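Local coordinates for citryl-CoA lyase (Hydrogenobacter thermophilus, PDB 6HXP) that cleaves citryl-CoA into acetyl-CoA and oxaloacetate, a step in central carbon metabolism, and belongs to the citrate synthase family, at the interface of chains A and B and the interface of chains A and C. Sequence-based numbering; all coordinates share one arbitrary frame. Chains: chain A/B/C, Citryl-CoA lyase.

Contact 1: the interface of chains A and B. Residues chain A 7-11, 13, 20-21; chain B 244, 246-247, 249.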
# COMPACT_ATOMS: atom_id res chain seq x y z
N THR A 7 17.91 1.19 16.26
CA THR A 7 16.92 2.21 16.52
C THR A 7 17.18 2.92 17.84
O THR A 7 17.71 2.30 18.77
CB THR A 7 15.49 1.60 16.57
OG1 THR A 7 14.53 2.62 16.74
CG2 THR A 7 15.32 0.57 17.68
N GLY A 8 16.82 4.18 17.91
CA GLY A 8 16.88 4.97 19.13
C GLY A 8 15.50 5.38 19.58
O GLY A 8 15.35 6.25 20.45
N ILE A 9 14.42 4.76 19.02
CA ILE A 9 13.08 5.18 19.33
C ILE A 9 12.51 4.52 20.55
O ILE A 9 12.03 5.20 21.48
CB ILE A 9 12.14 4.95 18.11
CG1 ILE A 9 12.64 5.65 16.87
CG2 ILE A 9 10.69 5.43 18.44
CD1 ILE A 9 11.99 5.14 15.60
N THR A 10 12.50 3.21 20.55
CA THR A 10 11.84 2.41 21.58
C THR A 10 12.70 1.20 21.94
O THR A 10 13.39 0.67 21.09
CB THR A 10 10.48 1.92 21.00
OG1 THR A 10 9.63 3.03 20.71
CG2 THR A 10 9.73 0.92 21.89
N GLN A 11 12.62 0.79 23.21
CA GLN A 11 13.20 -0.47 23.63
C GLN A 11 12.35 -1.08 24.68
O GLN A 11 11.52 -0.39 25.28
CB GLN A 11 14.66 -0.40 24.04
CG GLN A 11 14.94 0.33 25.28
CD GLN A 11 16.37 0.05 25.81
OE1 GLN A 11 17.10 -0.93 25.49
NE2 GLN A 11 16.83 0.98 26.53
N ILE A 13 12.44 -3.20 28.28
CA ILE A 13 13.24 -3.59 29.46
C ILE A 13 12.27 -4.40 30.31
O ILE A 13 11.27 -3.85 30.75
CB ILE A 13 13.77 -2.33 30.15
CG1 ILE A 13 14.81 -1.62 29.26
CG2 ILE A 13 14.44 -2.70 31.48
CD1 ILE A 13 14.81 -0.21 29.53
N ARG A 20 11.52 6.58 23.84
CA ARG A 20 12.55 7.64 24.01
C ARG A 20 12.99 7.69 25.48
O ARG A 20 13.22 8.77 26.05
CB ARG A 20 12.01 8.97 23.54
CG ARG A 20 11.59 8.99 22.09
CD ARG A 20 12.75 8.80 21.10
NE ARG A 20 12.30 9.13 19.74
CZ ARG A 20 13.06 9.04 18.65
NH1 ARG A 20 14.32 8.57 18.73
NH2 ARG A 20 12.56 9.39 17.46
N GLY A 21 13.16 6.52 26.08
CA GLY A 21 13.63 6.41 27.45
C GLY A 21 12.59 6.50 28.53
O GLY A 21 12.90 6.18 29.69
N TYR B 244 19.95 -0.91 20.27
CA TYR B 244 19.32 0.32 20.73
C TYR B 244 20.39 1.41 20.89
O TYR B 244 21.42 1.20 21.53
CB TYR B 244 18.56 0.10 22.02
CG TYR B 244 17.88 1.34 22.51
CD1 TYR B 244 16.71 1.80 21.90
CD2 TYR B 244 18.33 2.02 23.63
CE1 TYR B 244 16.09 2.96 22.32
CE2 TYR B 244 17.71 3.17 24.08
CZ TYR B 244 16.56 3.61 23.45
OH TYR B 244 15.92 4.72 23.94
N GLY B 246 19.36 4.86 21.54
CA GLY B 246 18.70 6.03 22.06
C GLY B 246 18.97 6.39 23.50
O GLY B 246 20.03 6.05 24.08
N SER B 247 18.02 7.12 24.11
CA SER B 247 18.15 7.54 25.50
C SER B 247 18.08 6.35 26.39
O SER B 247 17.11 5.59 26.30
CB SER B 247 17.00 8.46 25.93
OG SER B 247 17.05 8.72 27.34
N PRO B 249 16.84 4.65 29.97
CA PRO B 249 15.65 4.95 30.78
C PRO B 249 15.80 6.16 31.69
O PRO B 249 16.86 6.41 32.33
CB PRO B 249 15.41 3.67 31.57
CG PRO B 249 16.03 2.61 30.72
CD PRO B 249 17.26 3.25 30.14
O HOH W 1 13.43 3.90 24.96
O HOH W 2 15.66 7.71 22.76
O HOH W 3 15.45 3.35 26.95
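A:Gln11 and B:Tyr244 meet in a two-fold interface between identical subunits, where the late strand and following loop of chain B lie along the N-terminal strands of chain A. The patch helps tie the two subunits together in the deposited tetramer. A:Thr7 and B:Tyr244 pair as a parallel beta bridge. The tyrosine ring then reaches into chain A, with CG anti to the backbone N (chi1 -179°). The carboxamide of A:Gln11 stacks over one face of this ring, their planes 17° apart. Its carbon CD lies 3.5 Å from B:Tyr244 CD2, toward the rim. The backbone N of B:Gly246 covers the centre of the opposite face, so the ring is held between both chains. In this patch no N or O of one chain lies within bonding reach of the other, and three waters bridge them. Water 1 is 2.9 Å from A:Gly21 N and also reaches the phenol oxygen of B:Tyr244. Water 2 joins A:Gly8 O to B:Ser247 N, which lies 2.8 Å from the water. It also meets B:Tyr244 OH at 3.2 Å. Water 3 takes the side-chain amide NE2 of A:Gln11 at 2.8 Å and links it to B:Ser247 O. Within chain B, B:Tyr244 OH, the phenol, donates to B:Ser247 O at 2.8 Å, tilted 33° from the carbonyl plane. That bond helps fix the ring and the turn after it. An alanine in place of B:Tyr244 would probably leave the A:Gln11 amide without its stacking surface and waters 1 and 2 without a shared partner. Further along, A:Ile13 CD1 presses against B:Pro249 CG at 3.3 Å, a tight apolar contact. A:Gly8 CA also packs against B:Gly246 CA, less tightly. In the fold, chain A supplies strands 5-7 and 10-13 and the turn between strands 16-19 and 22-23, while chain B supplies the end of strand 242-244 and the loop beyond it.

Contact 2: the interface of chains A and C. Residues chain A 79-81, 231-232; chain C 96-99.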
# COMPACT_ATOMS: atom_id res chain seq x y z
N SER A 79 -14.01 -0.30 -1.02
CA SER A 79 -15.09 -0.78 -1.91
C SER A 79 -14.74 -2.13 -2.58
O SER A 79 -15.63 -2.94 -2.92
CB SER A 79 -15.42 0.28 -2.95
OG SER A 79 -16.68 0.00 -3.57
N GLY A 80 -13.44 -2.36 -2.82
CA GLY A 80 -12.99 -3.62 -3.38
C GLY A 80 -13.16 -4.79 -2.41
O GLY A 80 -12.99 -5.96 -2.80
N GLY A 81 -13.48 -4.52 -1.15
CA GLY A 81 -13.75 -5.53 -0.12
C GLY A 81 -12.50 -5.83 0.68
O GLY A 81 -11.90 -6.91 0.60
N PRO A 231 -20.53 -3.23 -1.21
CA PRO A 231 -19.24 -3.48 -1.85
C PRO A 231 -19.33 -3.27 -3.36
O PRO A 231 -20.35 -3.53 -4.02
CB PRO A 231 -18.93 -4.94 -1.51
CG PRO A 231 -19.74 -5.20 -0.25
CD PRO A 231 -21.00 -4.41 -0.45
N PHE A 232 -18.22 -2.77 -3.90
CA PHE A 232 -18.04 -2.50 -5.32
C PHE A 232 -18.87 -1.32 -5.81
O PHE A 232 -18.94 -1.11 -7.02
CB PHE A 232 -18.29 -3.77 -6.17
CG PHE A 232 -17.36 -3.91 -7.36
CD1 PHE A 232 -16.00 -4.10 -7.19
CD2 PHE A 232 -17.86 -3.85 -8.66
CE1 PHE A 232 -15.16 -4.25 -8.29
CE2 PHE A 232 -17.01 -4.05 -9.76
CZ PHE A 232 -15.66 -4.21 -9.57
N GLY C 96 -9.86 -6.95 -3.41
CA GLY C 96 -10.38 -7.56 -2.22
C GLY C 96 -11.44 -8.59 -2.49
O GLY C 96 -11.51 -9.16 -3.59
N SER C 97 -12.26 -8.84 -1.48
CA SER C 97 -13.31 -9.85 -1.57
C SER C 97 -14.30 -9.64 -2.69
O SER C 97 -14.79 -10.64 -3.27
CB SER C 97 -14.05 -9.99 -0.25
OG SER C 97 -14.70 -8.77 0.10
N ALA C 98 -14.54 -8.38 -3.07
CA ALA C 98 -15.48 -8.05 -4.14
C ALA C 98 -14.80 -7.78 -5.49
O ALA C 98 -15.48 -7.44 -6.47
CB ALA C 98 -16.27 -6.82 -3.72
N HIS C 99 -13.48 -7.91 -5.56
CA HIS C 99 -12.70 -7.57 -6.73
C HIS C 99 -11.49 -8.51 -6.82
O HIS C 99 -10.35 -8.09 -7.00
CB HIS C 99 -12.33 -6.08 -6.66
CG HIS C 99 -11.68 -5.47 -7.87
ND1 HIS C 99 -11.95 -5.92 -9.16
CD2 HIS C 99 -10.92 -4.35 -7.96
CE1 HIS C 99 -11.32 -5.07 -9.97
NE2 HIS C 99 -10.66 -4.15 -9.30
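A:Gly80 and A:Gly81 receive the backbone of C:Ser97 and C:Ala98 in a second two-fold interface between copies of the protein. Here a loop after helix 69-79 meets the loop before helix 101-116. The backbone core is the tightly joined part. C:Ala98 N donates to A:Gly80 O at 2.9 Å, approaching from above the carbonyl plane, 36° out of it. C:Ser97 N donates to A:Gly81 O, also at 2.9 Å, in the carbonyl plane and on a lone pair. Two successive amides of chain C thus bind two successive carbonyls of chain A, which fixes the register of the loops. The methyl group of C:Ala98 fits beside this core. Its CB lies 3.5 Å from A:Gly80 O, with A:Pro231 CB on the looser side at 3.9 Å. The serine hydroxyl adds little: C:Ser97 OG makes a weak bond to A:Gly81 O. The aromatic side is looser and rests on van der Waals and edge-to-face ring contact. A:Phe232 turns an edge toward the face of the C:His99 imidazole, the ring planes 63° apart. C:His99 lies in a histidine-glycine motif and probably corresponds to one of the catalytic histidines of citrate synthases. Its ring is turned toward the phenyl group with CG anti to the backbone N (chi1 -171°). The neighbouring chain may therefore help position this histidine. A:Phe232 also passes C:Ala98 O, with CD1 near the carbonyl oxygen. The phenyl carbon A:Phe232 CE1 sits above the imidazole plane toward its rim, 3.7 Å from C:His99 CG.

Contact 1 and contact 2 share no residues, and the centres of their C-alpha atoms are about 41 Å apart. Chain A is common to both and meets a different neighbour at each, using its N-terminal strands at contact 1 and two loops at contact 2. The C-terminal part of the sequence serves both: residues 231-232 enter contact 2, while strand 242-244 and the loop after it enter contact 1 from the other subunit. Each subunit thus links two partners through separate surfaces, which fits a tetramer built from two kinds of two-fold interface. Contact 2 includes a histidine that is probably catalytic; contact 1 appears mainly to join subunits.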